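Local atomic coordinates of condensin complex subunit 3 (Schizosaccharomyces pombe, PDB entry 5OQR), a protein that serves as a regulatory HEAT-repeat subunit of the condensin complex, which is required to convert interphase chromatin into condensed mitotic-like chromosomes. Residues A[680-686]-A[733-738]; A[300-306]-A[341-346]; A[540-545]-A[581-586]. All coordinates share one frame; numbering follows the deposited sequence.

Interaction 1: residues A[680-686]-A[733-738]; sequences LDWTDNE and LLGKLK
Leu680 reaches with both methyls into the segment 733-738. Its CD2 meets CD2 of Leu737 at 3.8 Å, the two side chains crossing at about a right angle. Its CD1 lies 3.9 Å from CB of Lys736 and also touches CD of that lysine. Leu733 adds a looser contact, CD2 against Leu680 CD1 at 4.4 Å. The amine of Lys736 turns off from the leucines, and Leu680 meets only the CB and CD of its chain.

A polar contact lies beside the leucines. Lys738 passes its chain by the carboxylate of Asp684, with CD 3.2 Å from OD2. Its NZ stands 3.8 Å from the same OD2, a long salt bridge. The chain of Lys738 bends at chi3 (74°), and NZ ends 3.7 Å from CB of the poorly ordered Glu686. No hydrogen bond joins the two segments directly.

Asp684 is positioned by its own turn. Its CG is anti to the backbone N (chi1 -174°), and OD1 accepts from the N of Glu686 at 2.8 Å. This is an Asx turn, with the donor 41° out of the carboxylate plane. It fixes the carboxylate just after helix 669-682. His707 links the two sides through hydrogen bonds to Leu680 O and Lys738 N.

The contact joins the C-terminal parts of helices 669-682 and 725-736, the second within HEAT repeat 9. Helix 706-717 packs on Leu680 and Leu737 through Leu710, and helix 639-661 reaches Leu680 and Leu733 through Phe649.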
loop_
_atom_site.group_PDB
_atom_site.type_symbol
_atom_site.label_atom_id
_atom_site.label_comp_id
_atom_site.label_asym_id
_atom_site.label_seq_id
_atom_site.Cartn_x
_atom_site.Cartn_y
_atom_site.Cartn_z
ATOM N N LEU A 680 -15.800 10.491 10.962
ATOM C CA LEU A 680 -15.520 11.268 12.165
ATOM C C LEU A 680 -14.049 11.648 12.249
ATOM O O LEU A 680 -13.713 12.755 12.685
ATOM C CB LEU A 680 -15.940 10.481 13.407
ATOM C CG LEU A 680 -17.439 10.443 13.704
ATOM C CD1 LEU A 680 -17.733 9.441 14.801
ATOM C CD2 LEU A 680 -17.945 11.822 14.098
ATOM N N ASP A 681 -13.156 10.745 11.847
ATOM C CA ASP A 681 -11.738 11.081 11.816
ATOM C C ASP A 681 -11.463 12.194 10.814
ATOM O O ASP A 681 -10.679 13.110 11.091
ATOM C CB ASP A 681 -10.916 9.840 11.480
ATOM C CG ASP A 681 -11.028 8.767 12.541
ATOM O OD1 ASP A 681 -10.185 7.846 12.554
ATOM O OD2 ASP A 681 -11.957 8.851 13.370
ATOM N N TRP A 682 -12.105 12.137 9.646
ATOM C CA TRP A 682 -11.925 13.182 8.644
ATOM C C TRP A 682 -12.307 14.552 9.181
ATOM O O TRP A 682 -11.716 15.562 8.782
ATOM C CB TRP A 682 -12.758 12.868 7.403
ATOM C CG TRP A 682 -12.306 11.660 6.645
ATOM C CD1 TRP A 682 -11.092 11.051 6.719
ATOM C CD2 TRP A 682 -13.072 10.912 5.695
ATOM N NE1 TRP A 682 -11.052 9.971 5.875
ATOM C CE2 TRP A 682 -12.257 9.864 5.234
ATOM C CE3 TRP A 682 -14.370 11.029 5.190
ATOM C CZ2 TRP A 682 -12.696 8.938 4.293
ATOM C CZ3 TRP A 682 -14.801 10.112 4.257
ATOM C CH2 TRP A 682 -13.970 9.079 3.818
ATOM N N THR A 683 -13.291 14.612 10.072
ATOM C CA THR A 683 -13.793 15.876 10.592
ATOM C C THR A 683 -13.138 16.279 11.908
ATOM O O THR A 683 -13.457 17.345 12.437
ATOM C CB THR A 683 -15.310 15.787 10.764
ATOM O OG1 THR A 683 -15.645 14.576 11.446
ATOM C CG2 THR A 683 -15.999 15.774 9.426
ATOM N N ASP A 684 -12.221 15.471 12.432
ATOM C CA ASP A 684 -11.560 15.764 13.697
ATOM C C ASP A 684 -10.515 16.856 13.493
ATOM O O ASP A 684 -9.586 16.694 12.695
ATOM C CB ASP A 684 -10.919 14.496 14.253
ATOM C CG ASP A 684 -10.344 14.686 15.642
ATOM O OD1 ASP A 684 -10.069 15.839 16.035
ATOM O OD2 ASP A 684 -10.159 13.671 16.343
ATOM N N ASN A 685 -10.660 17.963 14.224
ATOM C CA ASN A 685 -9.734 19.081 14.074
ATOM C C ASN A 685 -8.317 18.698 14.478
ATOM O O ASN A 685 -7.350 19.271 13.965
ATOM C CB ASN A 685 -10.213 20.271 14.906
ATOM C CG ASN A 685 -9.297 21.471 14.785
ATOM O OD1 ASN A 685 -8.509 21.758 15.685
ATOM N ND2 ASN A 685 -9.392 22.176 13.664
ATOM N N GLU A 686 -8.172 17.740 15.393
ATOM C CA GLU A 686 -6.846 17.341 15.846
ATOM C C GLU A 686 -6.017 16.719 14.731
ATOM O O GLU A 686 -4.784 16.745 14.805
ATOM C CB GLU A 686 -6.971 16.355 17.010
ATOM C CG GLU A 686 -5.645 15.951 17.641
ATOM C CD GLU A 686 -4.947 17.109 18.330
ATOM O OE1 GLU A 686 -5.589 18.163 18.522
ATOM O OE2 GLU A 686 -3.757 16.965 18.682
ATOM N N LEU A 733 -23.384 8.538 17.734
ATOM C CA LEU A 733 -22.239 9.322 17.288
ATOM C C LEU A 733 -21.922 10.463 18.243
ATOM O O LEU A 733 -20.757 10.857 18.366
ATOM C CB LEU A 733 -22.502 9.861 15.883
ATOM C CG LEU A 733 -22.922 8.795 14.870
ATOM C CD1 LEU A 733 -23.262 9.433 13.542
ATOM C CD2 LEU A 733 -21.829 7.749 14.708
ATOM N N LEU A 734 -22.935 11.005 18.925
ATOM C CA LEU A 734 -22.695 12.087 19.875
ATOM C C LEU A 734 -21.689 11.682 20.942
ATOM O O LEU A 734 -20.937 12.527 21.438
ATOM C CB LEU A 734 -24.011 12.513 20.521
ATOM C CG LEU A 734 -24.985 13.258 19.611
ATOM C CD1 LEU A 734 -26.387 13.192 20.175
ATOM C CD2 LEU A 734 -24.552 14.702 19.436
ATOM N N GLY A 735 -21.649 10.400 21.302
ATOM C CA GLY A 735 -20.689 9.930 22.282
ATOM C C GLY A 735 -19.279 9.807 21.748
ATOM O O GLY A 735 -18.326 9.833 22.532
ATOM N N LYS A 736 -19.124 9.674 20.433
ATOM C CA LYS A 736 -17.805 9.552 19.828
ATOM C C LYS A 736 -17.198 10.896 19.453
ATOM O O LYS A 736 -15.993 10.965 19.196
ATOM C CB LYS A 736 -17.877 8.669 18.581
ATOM C CG LYS A 736 -18.594 7.351 18.803
ATOM C CD LYS A 736 -18.734 6.568 17.515
ATOM C CE LYS A 736 -19.568 5.314 17.717
ATOM N NZ LYS A 736 -18.991 4.418 18.755
ATOM N N LEU A 737 -17.999 11.957 19.418
ATOM C CA LEU A 737 -17.486 13.269 19.055
ATOM C C LEU A 737 -16.352 13.678 19.986
ATOM O O LEU A 737 -16.308 13.298 21.158
ATOM C CB LEU A 737 -18.601 14.311 19.103
ATOM C CG LEU A 737 -19.778 14.098 18.152
ATOM C CD1 LEU A 737 -20.880 15.101 18.446
ATOM C CD2 LEU A 737 -19.333 14.211 16.708
ATOM N N LYS A 738 -15.426 14.456 19.445
ATOM C CA LYS A 738 -14.301 15.006 20.190
ATOM C C LYS A 738 -14.551 16.502 20.342
ATOM O O LYS A 738 -14.199 17.298 19.471
ATOM C CB LYS A 738 -12.982 14.733 19.486
ATOM C CG LYS A 738 -12.371 13.375 19.805
ATOM C CD LYS A 738 -10.901 13.329 19.421
ATOM C CE LYS A 738 -10.033 14.135 20.385
ATOM N NZ LYS A 738 -8.766 14.590 19.750
#

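Interaction 2: residues A[300-306]-A[341-346]; sequences EQFWLEL and YYIERQ
The short helix 300-304 and the segment 341-346 run in roughly the same direction, their axes 34° apart and 10.8 Å at closest approach, with Trp303 facing Tyr342. CB of Trp303 sits over the centre of the Tyr342 ring, 3.4 Å from its centroid, a CH-pi contact almost along the ring normal. The indole continues over the same ring as an offset stack. Its five-membered ring lies nearly parallel to the phenol, the planes 6° apart. Phe302 CD2 covers the opposite face of the indole.

The phenol OH donates to Glu300 OE2 at 2.6 Å, from above the carboxylate plane. Glu300 reaches it by a bend at chi2, and its OE1 lies at the edge of the ring. Were Tyr342 replaced by an alanine, Glu300 would probably lose its hydroxyl partner, and a gap would open beside CB and the indole of Trp303.

Side-by-side packing of roughly parallel helices is the way a helical-repeat solenoid is built. Here 300-304 lies beside 336-348, with helices 308-324 and 327-330 between them in the chain. Ile362 of helix 356-372 touches both Leu306 and Gln346.

Beside the aromatic pair, Arg345 reaches back to the end of helix 300-304. Its NH1 donates to Leu304 O at 3.2 Å, with an N-H...O angle of 142°. Leu304 CD2 lies over one face of the guanidinium and 3.7 Å from Arg345 CD. A water at the guanidinium edge accepts from NH1 and donates to Trp303 O and to Tyr342 O, at 2.9 Å for the latter.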
loop_
_atom_site.group_PDB
_atom_site.type_symbol
_atom_site.label_atom_id
_atom_site.label_comp_id
_atom_site.label_asym_id
_atom_site.label_seq_id
_atom_site.Cartn_x
_atom_site.Cartn_y
_atom_site.Cartn_z
ATOM N N GLU A 300 34.047 1.605 -23.829
ATOM C CA GLU A 300 33.417 1.613 -25.144
ATOM C C GLU A 300 32.761 0.272 -25.439
ATOM O O GLU A 300 31.651 0.218 -25.980
ATOM C CB GLU A 300 34.455 1.953 -26.215
ATOM C CG GLU A 300 33.880 2.170 -27.611
ATOM C CD GLU A 300 33.235 3.535 -27.779
ATOM O OE1 GLU A 300 32.765 3.842 -28.897
ATOM O OE2 GLU A 300 33.197 4.305 -26.796
ATOM N N GLN A 301 33.431 -0.825 -25.081
ATOM C CA GLN A 301 32.857 -2.154 -25.263
ATOM C C GLN A 301 31.467 -2.246 -24.650
ATOM O O GLN A 301 30.563 -2.862 -25.225
ATOM C CB GLN A 301 33.781 -3.199 -24.640
ATOM C CG GLN A 301 33.271 -4.638 -24.699
ATOM C CD GLN A 301 33.860 -5.508 -23.606
ATOM O OE1 GLN A 301 34.521 -5.017 -22.691
ATOM N NE2 GLN A 301 33.618 -6.808 -23.691
ATOM N N PHE A 302 31.282 -1.648 -23.471
ATOM C CA PHE A 302 29.996 -1.733 -22.787
ATOM C C PHE A 302 28.868 -1.196 -23.658
ATOM O O PHE A 302 27.776 -1.772 -23.700
ATOM C CB PHE A 302 30.068 -0.967 -21.466
ATOM C CG PHE A 302 28.770 -0.919 -20.713
ATOM C CD1 PHE A 302 28.496 -1.844 -19.723
ATOM C CD2 PHE A 302 27.829 0.060 -20.988
ATOM C CE1 PHE A 302 27.307 -1.799 -19.027
ATOM C CE2 PHE A 302 26.638 0.107 -20.299
ATOM C CZ PHE A 302 26.377 -0.820 -19.314
ATOM N N TRP A 303 29.116 -0.095 -24.367
ATOM C CA TRP A 303 28.070 0.565 -25.138
ATOM C C TRP A 303 27.845 -0.064 -26.503
ATOM O O TRP A 303 26.786 0.153 -27.100
ATOM C CB TRP A 303 28.410 2.046 -25.301
ATOM C CG TRP A 303 28.599 2.720 -23.990
ATOM C CD1 TRP A 303 29.775 2.938 -23.341
ATOM C CD2 TRP A 303 27.571 3.249 -23.147
ATOM N NE1 TRP A 303 29.547 3.579 -22.148
ATOM C CE2 TRP A 303 28.200 3.781 -22.006
ATOM C CE3 TRP A 303 26.180 3.330 -23.251
ATOM C CZ2 TRP A 303 27.484 4.380 -20.974
ATOM C CZ3 TRP A 303 25.473 3.931 -22.226
ATOM C CH2 TRP A 303 26.126 4.449 -21.104
ATOM N N LEU A 304 28.806 -0.832 -27.012
ATOM C CA LEU A 304 28.646 -1.494 -28.300
ATOM C C LEU A 304 27.984 -2.858 -28.185
ATOM O O LEU A 304 27.533 -3.401 -29.200
ATOM C CB LEU A 304 30.007 -1.648 -28.983
ATOM C CG LEU A 304 30.831 -0.365 -29.108
ATOM C CD1 LEU A 304 32.178 -0.658 -29.741
ATOM C CD2 LEU A 304 30.086 0.695 -29.899
ATOM N N GLU A 305 27.913 -3.417 -26.982
ATOM C CA GLU A 305 27.281 -4.704 -26.727
ATOM C C GLU A 305 26.140 -4.555 -25.726
ATOM O O GLU A 305 25.977 -5.366 -24.815
ATOM C CB GLU A 305 28.307 -5.714 -26.221
ATOM C CG GLU A 305 29.404 -6.038 -27.218
ATOM C CD GLU A 305 30.546 -6.813 -26.590
ATOM O OE1 GLU A 305 31.696 -6.326 -26.640
ATOM O OE2 GLU A 305 30.293 -7.902 -26.033
ATOM N N LEU A 306 25.335 -3.509 -25.890
ATOM C CA LEU A 306 24.282 -3.218 -24.929
ATOM C C LEU A 306 23.202 -4.293 -24.946
ATOM O O LEU A 306 22.874 -4.870 -25.984
ATOM C CB LEU A 306 23.654 -1.855 -25.219
ATOM C CG LEU A 306 24.448 -0.631 -24.762
ATOM C CD1 LEU A 306 23.839 0.636 -25.329
ATOM C CD2 LEU A 306 24.507 -0.552 -23.245
ATOM N N TYR A 341 25.846 8.458 -31.274
ATOM C CA TYR A 341 26.385 7.327 -32.019
ATOM C C TYR A 341 25.849 6.005 -31.479
ATOM O O TYR A 341 25.440 5.134 -32.256
ATOM C CB TYR A 341 27.913 7.372 -31.967
ATOM C CG TYR A 341 28.612 6.157 -32.527
ATOM C CD1 TYR A 341 29.408 5.362 -31.717
ATOM C CD2 TYR A 341 28.486 5.809 -33.863
ATOM C CE1 TYR A 341 30.056 4.256 -32.218
ATOM C CE2 TYR A 341 29.130 4.701 -34.375
ATOM C CZ TYR A 341 29.917 3.929 -33.548
ATOM O OH TYR A 341 30.561 2.821 -34.046
ATOM N N TYR A 342 25.827 5.841 -30.154
ATOM C CA TYR A 342 25.332 4.598 -29.569
ATOM C C TYR A 342 23.867 4.370 -29.913
ATOM O O TYR A 342 23.451 3.236 -30.175
ATOM C CB TYR A 342 25.516 4.616 -28.052
ATOM C CG TYR A 342 26.945 4.774 -27.592
ATOM C CD1 TYR A 342 27.996 4.213 -28.303
ATOM C CD2 TYR A 342 27.242 5.488 -26.440
ATOM C CE1 TYR A 342 29.301 4.358 -27.879
ATOM C CE2 TYR A 342 28.539 5.640 -26.011
ATOM C CZ TYR A 342 29.566 5.072 -26.732
ATOM O OH TYR A 342 30.861 5.226 -26.297
ATOM N N ILE A 343 23.065 5.434 -29.904
ATOM C CA ILE A 343 21.661 5.310 -30.280
ATOM C C ILE A 343 21.538 4.876 -31.735
ATOM O O ILE A 343 20.706 4.028 -32.077
ATOM C CB ILE A 343 20.923 6.637 -30.017
ATOM C CG1 ILE A 343 20.840 6.900 -28.514
ATOM C CG2 ILE A 343 19.522 6.620 -30.632
ATOM C CD1 ILE A 343 20.308 8.276 -28.143
ATOM N N GLU A 344 22.366 5.444 -32.614
ATOM C CA GLU A 344 22.219 5.167 -34.039
ATOM C C GLU A 344 22.643 3.746 -34.392
ATOM O O GLU A 344 22.043 3.129 -35.277
ATOM C CB GLU A 344 22.999 6.193 -34.856
ATOM C CG GLU A 344 22.391 7.584 -34.765
ATOM C CD GLU A 344 22.472 8.359 -36.057
ATOM O OE1 GLU A 344 23.489 9.051 -36.267
ATOM O OE2 GLU A 344 21.519 8.274 -36.864
ATOM N N ARG A 345 23.657 3.204 -33.715
ATOM C CA ARG A 345 23.952 1.784 -33.870
ATOM C C ARG A 345 22.738 0.939 -33.519
ATOM O O ARG A 345 22.470 -0.080 -34.164
ATOM C CB ARG A 345 25.132 1.379 -32.987
ATOM C CG ARG A 345 26.450 2.016 -33.347
ATOM C CD ARG A 345 27.581 1.430 -32.518
ATOM N NE ARG A 345 28.008 0.117 -33.001
ATOM C CZ ARG A 345 27.733 -1.045 -32.414
ATOM N NH1 ARG A 345 27.026 -1.098 -31.293
ATOM N NH2 ARG A 345 28.182 -2.172 -32.952
ATOM N N GLN A 346 21.992 1.347 -32.490
ATOM C CA GLN A 346 20.870 0.547 -32.022
ATOM C C GLN A 346 19.701 0.591 -32.996
ATOM O O GLN A 346 18.940 -0.378 -33.089
ATOM C CB GLN A 346 20.437 1.031 -30.636
ATOM C CG GLN A 346 19.848 -0.054 -29.752
ATOM C CD GLN A 346 20.831 -1.168 -29.447
ATOM O OE1 GLN A 346 20.490 -2.345 -29.523
ATOM N NE2 GLN A 346 22.055 -0.801 -29.097
HETATM O O HOH W 1 25.442 1.179 -29.582
#

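Interaction 3: residues A[540-545]-A[581-586]; sequences KCTAIR and ELQTLG
The guanidinium of Arg545 has Leu585 CD2 over one face, 4.0 Å above its plane and toward the rim. At its edge lies the carboxylate of Glu581, with OE2 4.4 Å from NH2. That is too far for a salt bridge, and Glu581 is poorly ordered, so the attraction is probably weak. An aromatic side chain of the other protein chain also packs on Arg545 and Leu585.

Leu585 points into the neighbouring helix. With chi1 at -172°, it swings CG opposite its own N, and CD2 comes between Cys541, Ile544 and Arg545. CD2 lies 3.6 Å from Cys541 CB and 3.9 Å from Ile544 CB. Ile544 and Leu585 lie alongside each other, pointing opposite ways.

The segments 540-545 and 581-586, on helices 537-554 and 580-597, run nearly parallel, at 9°, their axes 10.1 Å apart. The first belongs to HEAT repeat 8, and the pair packs as neighbours in the solenoid. Ile544 CG2 also comes near CA of Gly586.

Leu582 covers the adjoining turn. Its CD1 touches Cys541 SG at 4.0 Å, and its CD2 meets Lys540 CD at 3.8 Å. The amine of Lys540 leaves this contact for Tyr532, bonding its O and making a cation-pi contact with its ring.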
loop_
_atom_site.group_PDB
_atom_site.type_symbol
_atom_site.label_atom_id
_atom_site.label_comp_id
_atom_site.label_asym_id
_atom_site.label_seq_id
_atom_site.Cartn_x
_atom_site.Cartn_y
_atom_site.Cartn_z
ATOM N N LYS A 540 -16.194 8.517 -23.770
ATOM C CA LYS A 540 -16.572 9.101 -22.490
ATOM C C LYS A 540 -15.341 9.445 -21.665
ATOM O O LYS A 540 -15.278 10.513 -21.046
ATOM C CB LYS A 540 -17.472 8.138 -21.719
ATOM C CG LYS A 540 -18.853 7.955 -22.312
ATOM C CD LYS A 540 -19.598 6.848 -21.589
ATOM C CE LYS A 540 -20.972 6.614 -22.178
ATOM N NZ LYS A 540 -21.949 7.647 -21.743
ATOM N N CYS A 541 -14.353 8.549 -21.639
ATOM C CA CYS A 541 -13.127 8.826 -20.899
ATOM C C CYS A 541 -12.372 10.005 -21.498
ATOM O O CYS A 541 -11.724 10.760 -20.768
ATOM C CB CYS A 541 -12.237 7.586 -20.872
ATOM S SG CYS A 541 -12.945 6.183 -20.000
ATOM N N THR A 542 -12.444 10.182 -22.816
ATOM C CA THR A 542 -11.793 11.330 -23.439
ATOM C C THR A 542 -12.484 12.624 -23.037
ATOM O O THR A 542 -11.826 13.649 -22.833
ATOM C CB THR A 542 -11.785 11.167 -24.962
ATOM O OG1 THR A 542 -10.952 10.060 -25.318
ATOM C CG2 THR A 542 -11.259 12.421 -25.654
ATOM N N ALA A 543 -13.811 12.594 -22.918
ATOM C CA ALA A 543 -14.550 13.780 -22.506
ATOM C C ALA A 543 -14.207 14.172 -21.075
ATOM O O ALA A 543 -13.952 15.347 -20.789
ATOM C CB ALA A 543 -16.050 13.535 -22.653
ATOM N N ILE A 544 -14.191 13.199 -20.160
ATOM C CA ILE A 544 -13.920 13.496 -18.755
ATOM C C ILE A 544 -12.547 14.138 -18.602
ATOM O O ILE A 544 -12.388 15.145 -17.903
ATOM C CB ILE A 544 -14.038 12.220 -17.900
ATOM C CG1 ILE A 544 -15.444 11.620 -17.992
ATOM C CG2 ILE A 544 -13.684 12.507 -16.441
ATOM C CD1 ILE A 544 -16.544 12.477 -17.403
ATOM N N ARG A 545 -11.529 13.556 -19.236
ATOM C CA ARG A 545 -10.184 14.111 -19.123
ATOM C C ARG A 545 -10.109 15.500 -19.738
ATOM O O ARG A 545 -9.485 16.406 -19.176
ATOM C CB ARG A 545 -9.168 13.185 -19.793
ATOM C CG ARG A 545 -9.086 11.788 -19.207
ATOM C CD ARG A 545 -7.891 11.033 -19.773
ATOM N NE ARG A 545 -8.030 9.588 -19.630
ATOM C CZ ARG A 545 -8.557 8.787 -20.549
ATOM N NH1 ARG A 545 -9.005 9.277 -21.696
ATOM N NH2 ARG A 545 -8.637 7.484 -20.320
ATOM N N GLU A 581 -13.050 1.348 -15.171
ATOM C CA GLU A 581 -12.128 2.361 -15.675
ATOM C C GLU A 581 -12.806 3.722 -15.759
ATOM O O GLU A 581 -12.250 4.733 -15.318
ATOM C CB GLU A 581 -11.592 1.947 -17.045
ATOM C CG GLU A 581 -10.322 2.677 -17.451
ATOM C CD GLU A 581 -10.046 2.596 -18.941
ATOM O OE1 GLU A 581 -10.793 1.889 -19.650
ATOM O OE2 GLU A 581 -9.083 3.242 -19.404
ATOM N N LEU A 582 -14.009 3.767 -16.330
ATOM C CA LEU A 582 -14.737 5.027 -16.434
ATOM C C LEU A 582 -15.121 5.550 -15.056
ATOM O O LEU A 582 -14.955 6.739 -14.762
ATOM C CB LEU A 582 -15.980 4.838 -17.304
ATOM C CG LEU A 582 -16.927 6.033 -17.420
ATOM C CD1 LEU A 582 -16.217 7.236 -18.011
ATOM C CD2 LEU A 582 -18.140 5.664 -18.254
ATOM N N GLN A 583 -15.637 4.671 -14.196
ATOM C CA GLN A 583 -16.001 5.077 -12.845
ATOM C C GLN A 583 -14.797 5.643 -12.107
ATOM O O GLN A 583 -14.876 6.713 -11.491
ATOM C CB GLN A 583 -16.580 3.887 -12.088
ATOM C CG GLN A 583 -17.344 4.260 -10.835
ATOM C CD GLN A 583 -17.629 3.058 -9.964
ATOM O OE1 GLN A 583 -16.787 2.174 -9.815
ATOM N NE2 GLN A 583 -18.826 3.012 -9.393
ATOM N N THR A 584 -13.672 4.931 -12.152
ATOM C CA THR A 584 -12.460 5.423 -11.509
ATOM C C THR A 584 -12.049 6.776 -12.066
ATOM O O THR A 584 -11.439 7.582 -11.356
ATOM C CB THR A 584 -11.324 4.418 -11.693
ATOM O OG1 THR A 584 -11.738 3.134 -11.212
ATOM C CG2 THR A 584 -10.078 4.861 -10.933
ATOM N N LEU A 585 -12.368 7.043 -13.330
ATOM C CA LEU A 585 -11.959 8.296 -13.947
ATOM C C LEU A 585 -12.813 9.457 -13.455
ATOM O O LEU A 585 -12.287 10.514 -13.095
ATOM C CB LEU A 585 -12.034 8.177 -15.470
ATOM C CG LEU A 585 -11.460 9.358 -16.251
ATOM C CD1 LEU A 585 -9.980 9.537 -15.959
ATOM C CD2 LEU A 585 -11.696 9.157 -17.732
ATOM N N GLY A 586 -14.134 9.279 -13.443
ATOM C CA GLY A 586 -14.998 10.291 -12.858
ATOM C C GLY A 586 -14.624 10.596 -11.421
ATOM O O GLY A 586 -14.531 11.759 -11.023
#

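In the fold
From the N terminus, interaction 2 comes first. It closes a loop of 34 residues, mostly helical, between helix 300-304 and helix 336-348. Interaction 3 follows, spanning 35 residues to join helices 537-554 and 580-597. Interaction 1 comes last and closes 46 residues between the C-terminal parts of helices 669-682 and 725-736. The three are in series: none nests in or crosses another. Interactions 1 and 3 both lie in the C-terminal part of the protein, their nearest atoms about 15 Å apart. Interaction 2 lies on the opposite side of the chain's centre from interaction 1, about 62 Å between centres. Each joins parts nearby in sequence within the all-helical solenoid.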